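Local coordinates for periplasmic molybdate-binding protein (Azotobacter vinelandii, PDB 1ATG) that binds molybdate and tungstate in a pocket between its two domains, probably serving uptake of the oxyanion by an ABC transporter, at residues 83-88 against 152-157; 105-110 against 138-143. All coordinates share one frame; numbering follows the deposited sequence.

Contact 1: 83-88 against 152-157; sequences VLWSAK and QTASGA. With SO4 (sulfate ion), chain D.
In one domain of a type 2 periplasmic binding protein fold, the indole of Trp85, on strand 75-86, packs against Thr153 and Ala154 of helix 146-154, so the end of an inner strand meets the last turn of the helix packed on the sheet. The tryptophan's CB points toward the helix, and CG lies anti to the backbone N (chi1 -176°). The Thr153 methyl meets the benzene half of the indole obliquely, CG2 lying 3.4 Å from Trp85 CE3. The same CG2 also sits 3.4 Å from Trp85 O. Farther round the six-membered ring, CH2 packs 3.6 Å from Ala154 CB, a methyl small enough to let the helix backbone come close. Elsewhere Pro176 O accepts a hydrogen bond from the indole NE1 and His150 lays its ring nearly parallel to the tryptophan. Threonine suits its place because OG1 bonds back to Ala149 O while CG2 meets the ring. Thr153 O accepts from Gly156 N, whose positive phi glycine tolerates easily, and lies 2.7 Å from a water that probably donates to it. That water in turn accepts from Ala87 N at 2.9 Å, while beside it Ser86 OG bonds Asp159 O and closes an ST turn, accepting from Lys88 N at 3.0 Å.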
loop_
_atom_site.group_PDB
_atom_site.type_symbol
_atom_site.label_atom_id
_atom_site.label_comp_id
_atom_site.label_asym_id
_atom_site.label_seq_id
_atom_site.Cartn_x
_atom_site.Cartn_y
_atom_site.Cartn_z
ATOM N N VAL A 83 -0.549 -7.973 -6.175
ATOM C CA VAL A 83 -0.085 -8.533 -7.428
ATOM C C VAL A 83 1.218 -9.298 -7.233
ATOM O O VAL A 83 2.122 -8.803 -6.517
ATOM C CB VAL A 83 0.181 -7.471 -8.516
ATOM C CG1 VAL A 83 0.227 -8.144 -9.888
ATOM C CG2 VAL A 83 -0.822 -6.339 -8.539
ATOM N N LEU A 84 1.314 -10.477 -7.811
ATOM C CA LEU A 84 2.598 -11.167 -7.926
ATOM C C LEU A 84 3.219 -10.653 -9.232
ATOM O O LEU A 84 2.574 -10.726 -10.302
ATOM C CB LEU A 84 2.394 -12.672 -8.014
ATOM C CG LEU A 84 3.695 -13.462 -8.241
ATOM C CD1 LEU A 84 4.619 -13.365 -7.040
ATOM C CD2 LEU A 84 3.366 -14.914 -8.547
ATOM N N TRP A 85 4.405 -10.089 -9.154
ATOM C CA TRP A 85 5.005 -9.433 -10.302
ATOM C C TRP A 85 6.427 -9.923 -10.486
ATOM O O TRP A 85 7.131 -10.274 -9.551
ATOM C CB TRP A 85 5.019 -7.921 -10.010
ATOM C CG TRP A 85 5.521 -7.039 -11.111
ATOM C CD1 TRP A 85 5.150 -7.068 -12.432
ATOM C CD2 TRP A 85 6.509 -6.011 -10.993
ATOM N NE1 TRP A 85 5.835 -6.097 -13.124
ATOM C CE2 TRP A 85 6.678 -5.440 -12.279
ATOM C CE3 TRP A 85 7.256 -5.488 -9.938
ATOM C CZ2 TRP A 85 7.559 -4.395 -12.513
ATOM C CZ3 TRP A 85 8.125 -4.439 -10.189
ATOM C CH2 TRP A 85 8.265 -3.894 -11.467
ATOM N N SER A 86 6.856 -9.900 -11.746
ATOM C CA SER A 86 8.246 -10.044 -12.105
ATOM C C SER A 86 8.551 -8.986 -13.174
ATOM O O SER A 86 7.718 -8.735 -14.056
ATOM C CB SER A 86 8.604 -11.420 -12.651
ATOM O OG SER A 86 9.976 -11.486 -13.056
ATOM N N ALA A 87 9.770 -8.470 -13.166
ATOM C CA ALA A 87 10.222 -7.616 -14.260
ATOM C C ALA A 87 10.411 -8.464 -15.521
ATOM O O ALA A 87 10.453 -7.894 -16.622
ATOM C CB ALA A 87 11.525 -6.907 -13.909
ATOM N N LYS A 88 10.538 -9.774 -15.432
ATOM C CA LYS A 88 10.760 -10.605 -16.608
ATOM C C LYS A 88 9.464 -11.010 -17.268
ATOM O O LYS A 88 8.645 -11.712 -16.670
ATOM C CB LYS A 88 11.498 -11.896 -16.201
ATOM C CG LYS A 88 11.807 -12.793 -17.393
ATOM C CD LYS A 88 12.776 -13.926 -17.101
ATOM C CE LYS A 88 13.057 -14.711 -18.378
ATOM N NZ LYS A 88 13.752 -15.997 -18.106
ATOM N N GLN A 152 12.962 -3.856 -5.236
ATOM C CA GLN A 152 13.757 -5.067 -5.419
ATOM C C GLN A 152 13.311 -5.860 -6.625
ATOM O O GLN A 152 14.118 -6.444 -7.356
ATOM C CB GLN A 152 13.654 -5.932 -4.170
ATOM C CG GLN A 152 14.305 -5.341 -2.935
ATOM C CD GLN A 152 15.733 -4.875 -3.133
ATOM O OE1 GLN A 152 16.604 -5.650 -3.524
ATOM N NE2 GLN A 152 16.002 -3.597 -2.887
ATOM N N THR A 153 11.994 -5.923 -6.851
ATOM C CA THR A 153 11.475 -6.653 -7.994
ATOM C C THR A 153 11.727 -5.894 -9.286
ATOM O O THR A 153 12.097 -6.477 -10.306
ATOM C CB THR A 153 9.969 -6.930 -7.805
ATOM O OG1 THR A 153 9.757 -7.541 -6.524
ATOM C CG2 THR A 153 9.463 -7.896 -8.856
ATOM N N ALA A 154 11.550 -4.568 -9.254
ATOM C CA ALA A 154 11.702 -3.750 -10.452
ATOM C C ALA A 154 13.109 -3.767 -11.032
ATOM O O ALA A 154 13.282 -3.619 -12.243
ATOM C CB ALA A 154 11.287 -2.310 -10.177
ATOM N N SER A 155 14.109 -3.880 -10.172
ATOM C CA SER A 155 15.492 -3.939 -10.625
ATOM C C SER A 155 15.930 -5.356 -10.969
ATOM O O SER A 155 17.063 -5.546 -11.446
ATOM C CB SER A 155 16.400 -3.423 -9.500
ATOM O OG SER A 155 16.308 -4.287 -8.383
ATOM N N GLY A 156 15.113 -6.355 -10.652
ATOM C CA GLY A 156 15.517 -7.736 -10.821
ATOM C C GLY A 156 16.309 -8.248 -9.619
ATOM O O GLY A 156 16.716 -9.434 -9.663
ATOM N N ALA A 157 16.547 -7.495 -8.565
ATOM C CA ALA A 157 17.198 -8.041 -7.375
ATOM C C ALA A 157 16.422 -9.239 -6.834
ATOM O O ALA A 157 17.028 -10.140 -6.215
ATOM C CB ALA A 157 17.388 -6.979 -6.319
HETATM S S SO4 D . 15.083 0.125 -1.755
HETATM O O1 SO4 D . 15.724 1.213 -2.573
HETATM O O2 SO4 D . 15.078 -1.130 -2.573
HETATM O O3 SO4 D . 13.679 0.521 -1.410
HETATM O O4 SO4 D . 15.865 -0.095 -0.500
HETATM O O HOH W 1 11.857 -9.057 -11.212
#

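Contact 2: 105-110 against 138-143; sequences RHIAIS and ERIVEA. With ACT (acetate ion), chain C.
Arg139 O accepts from Ile107 N at 2.8 Å, nearly along the C=O axis. It also has a weaker CA-H...O contact with the residue just before that strand, His106 CA lying 3.1 Å from Arg139 O. The pairing continues in parallel register through Val141 N to Ile107 O, Ile109 N to Val141 O and Ala143 N to Ile109 O. Ahead of the strands, a bend at chi3 (72°) places Arg139 NE to donate to Arg105 O at 3.2 Å, with the oxygen in the guanidinium plane. The rest of that guanidinium binds Gln137 OE1 and the carbonyls of Trp104 and Gly101, and makes a cation-pi contact with Trp104. The His106 ring lies obliquely to Val141, its CD2 3.5 Å from Val141 CG2, and His106 ND1 donates to an acetate OXT at 2.7 Å. An alanine at His106 would probably leave that acetate oxygen without its ring donor and Val141 CG2 with less apolar cover. Branched side chains fill the face bearing Ile107, Ile109 and Ile140, where Ile109 CD1 meets Ile140 CG2 at 3.9 Å under helices 116-127 and 131-136. Small Ala108, Ser110 and Ala143 let helix 146-154 close over the other face. Adjacent parallel strands joined through helices form a beta-alpha-beta crossover, and here the side chain of Ser110, at the strand's end, lies about 5 Å from the bound tungstate.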
loop_
_atom_site.group_PDB
_atom_site.type_symbol
_atom_site.label_atom_id
_atom_site.label_comp_id
_atom_site.label_asym_id
_atom_site.label_seq_id
_atom_site.Cartn_x
_atom_site.Cartn_y
_atom_site.Cartn_z
ATOM N N ARG A 105 14.508 -17.662 -8.267
ATOM C CA ARG A 105 15.362 -17.709 -7.091
ATOM C C ARG A 105 14.658 -17.173 -5.862
ATOM O O ARG A 105 14.288 -17.970 -4.988
ATOM C CB ARG A 105 16.669 -16.960 -7.393
ATOM C CG ARG A 105 17.499 -17.647 -8.486
ATOM C CD ARG A 105 18.584 -16.718 -9.019
ATOM N NE ARG A 105 17.946 -15.743 -9.932
ATOM C CZ ARG A 105 18.667 -14.970 -10.742
ATOM N NH1 ARG A 105 19.991 -15.019 -10.719
ATOM N NH2 ARG A 105 18.066 -14.138 -11.565
ATOM N N HIS A 106 14.489 -15.865 -5.750
ATOM C CA HIS A 106 13.858 -15.255 -4.588
ATOM C C HIS A 106 12.583 -14.489 -4.916
ATOM O O HIS A 106 12.364 -14.049 -6.042
ATOM C CB HIS A 106 14.833 -14.257 -3.946
ATOM C CG HIS A 106 16.121 -14.890 -3.514
ATOM N ND1 HIS A 106 17.262 -14.913 -4.289
ATOM C CD2 HIS A 106 16.428 -15.565 -2.375
ATOM C CE1 HIS A 106 18.229 -15.550 -3.640
ATOM N NE2 HIS A 106 17.745 -15.953 -2.480
ATOM N N ILE A 107 11.761 -14.343 -3.880
ATOM C CA ILE A 107 10.538 -13.559 -3.969
ATOM C C ILE A 107 10.599 -12.508 -2.875
ATOM O O ILE A 107 10.818 -12.829 -1.679
ATOM C CB ILE A 107 9.285 -14.449 -3.838
ATOM C CG1 ILE A 107 8.028 -13.572 -3.960
ATOM C CG2 ILE A 107 9.246 -15.301 -2.575
ATOM C CD1 ILE A 107 6.756 -14.378 -4.162
ATOM N N ALA A 108 10.442 -11.249 -3.242
ATOM C CA ALA A 108 10.430 -10.136 -2.303
ATOM C C ALA A 108 9.049 -9.999 -1.683
ATOM O O ALA A 108 8.055 -9.798 -2.402
ATOM C CB ALA A 108 10.839 -8.843 -2.992
ATOM N N ILE A 109 8.970 -10.158 -0.361
ATOM C CA ILE A 109 7.695 -10.028 0.341
ATOM C C ILE A 109 7.927 -9.069 1.487
ATOM O O ILE A 109 8.833 -9.276 2.317
ATOM C CB ILE A 109 7.124 -11.354 0.858
ATOM C CG1 ILE A 109 7.076 -12.372 -0.287
ATOM C CG2 ILE A 109 5.759 -11.132 1.499
ATOM C CD1 ILE A 109 6.420 -13.688 0.027
ATOM N N SER A 110 7.131 -8.009 1.564
ATOM C CA SER A 110 7.332 -7.064 2.668
ATOM C C SER A 110 6.996 -7.768 3.983
ATOM O O SER A 110 6.201 -8.694 4.074
ATOM C CB SER A 110 6.596 -5.760 2.462
ATOM O OG SER A 110 5.218 -5.901 2.249
ATOM N N GLU A 138 14.628 -20.715 2.015
ATOM C CA GLU A 138 15.204 -19.384 2.093
ATOM C C GLU A 138 14.990 -18.594 0.810
ATOM O O GLU A 138 15.836 -17.801 0.359
ATOM C CB GLU A 138 16.692 -19.471 2.484
ATOM C CG GLU A 138 16.866 -20.084 3.873
ATOM C CD GLU A 138 18.282 -19.965 4.398
ATOM O OE1 GLU A 138 19.228 -20.187 3.618
ATOM O OE2 GLU A 138 18.444 -19.645 5.595
ATOM N N ARG A 139 13.836 -18.797 0.186
ATOM C CA ARG A 139 13.538 -18.074 -1.052
ATOM C C ARG A 139 12.782 -16.793 -0.820
ATOM O O ARG A 139 12.720 -15.977 -1.752
ATOM C CB ARG A 139 12.825 -19.017 -2.017
ATOM C CG ARG A 139 13.887 -20.032 -2.477
ATOM C CD ARG A 139 13.252 -21.154 -3.239
ATOM N NE ARG A 139 12.783 -20.761 -4.561
ATOM C CZ ARG A 139 11.992 -21.541 -5.286
ATOM N NH1 ARG A 139 11.574 -22.707 -4.785
ATOM N NH2 ARG A 139 11.605 -21.190 -6.490
ATOM N N ILE A 140 12.245 -16.575 0.365
ATOM C CA ILE A 140 11.534 -15.336 0.632
ATOM C C ILE A 140 12.517 -14.328 1.191
ATOM O O ILE A 140 13.247 -14.638 2.148
ATOM C CB ILE A 140 10.390 -15.554 1.634
ATOM C CG1 ILE A 140 9.359 -16.529 1.081
ATOM C CG2 ILE A 140 9.756 -14.225 2.011
ATOM C CD1 ILE A 140 8.351 -17.011 2.110
ATOM N N VAL A 141 12.580 -13.162 0.581
ATOM C CA VAL A 141 13.477 -12.103 1.040
ATOM C C VAL A 141 12.594 -11.024 1.641
ATOM O O VAL A 141 11.750 -10.432 0.962
ATOM C CB VAL A 141 14.376 -11.581 -0.077
ATOM C CG1 VAL A 141 15.331 -10.502 0.441
ATOM C CG2 VAL A 141 15.206 -12.723 -0.657
ATOM N N GLU A 142 12.732 -10.820 2.943
ATOM C CA GLU A 142 11.907 -9.868 3.669
ATOM C C GLU A 142 12.290 -8.450 3.328
ATOM O O GLU A 142 13.447 -8.033 3.438
ATOM C CB GLU A 142 12.081 -10.161 5.165
ATOM C CG GLU A 142 11.074 -9.423 6.040
ATOM C CD GLU A 142 11.416 -9.642 7.509
ATOM O OE1 GLU A 142 12.354 -8.976 7.986
ATOM O OE2 GLU A 142 10.757 -10.483 8.144
ATOM N N ALA A 143 11.350 -7.658 2.833
ATOM C CA ALA A 143 11.517 -6.250 2.528
ATOM C C ALA A 143 10.908 -5.436 3.671
ATOM O O ALA A 143 9.990 -5.934 4.326
ATOM C CB ALA A 143 10.873 -5.909 1.199
HETATM C C ACT C . 16.891 -13.322 -7.381
HETATM O O ACT C . 15.695 -13.626 -7.188
HETATM O OXT ACT C . 17.806 -13.778 -6.632
HETATM C CH3 ACT C . 17.298 -12.454 -8.523
#

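In the fold
From the N terminus, the chain reaches contact 1 first at strand 75-86 and returns to it 63 residues later at the end of helix 146-154. Contact 2 nests wholly inside that loop: after strand 107-110 the chain runs through helices 116-127 and 131-136, and strand 140-143 closes the smaller loop of 27 residues. Strand 140-143 then leads straight into helix 146-154, which carries the chain back to contact 1. Strand 160-164 unites the two in one sheet, pairing antiparallel with 75-86 and parallel with 107-110. The contacts also touch directly, Leu84 CD1 lying 3.7 Å from Ile107 CD1 and Thr153 OG1 3.9 Å from Ala108 CB.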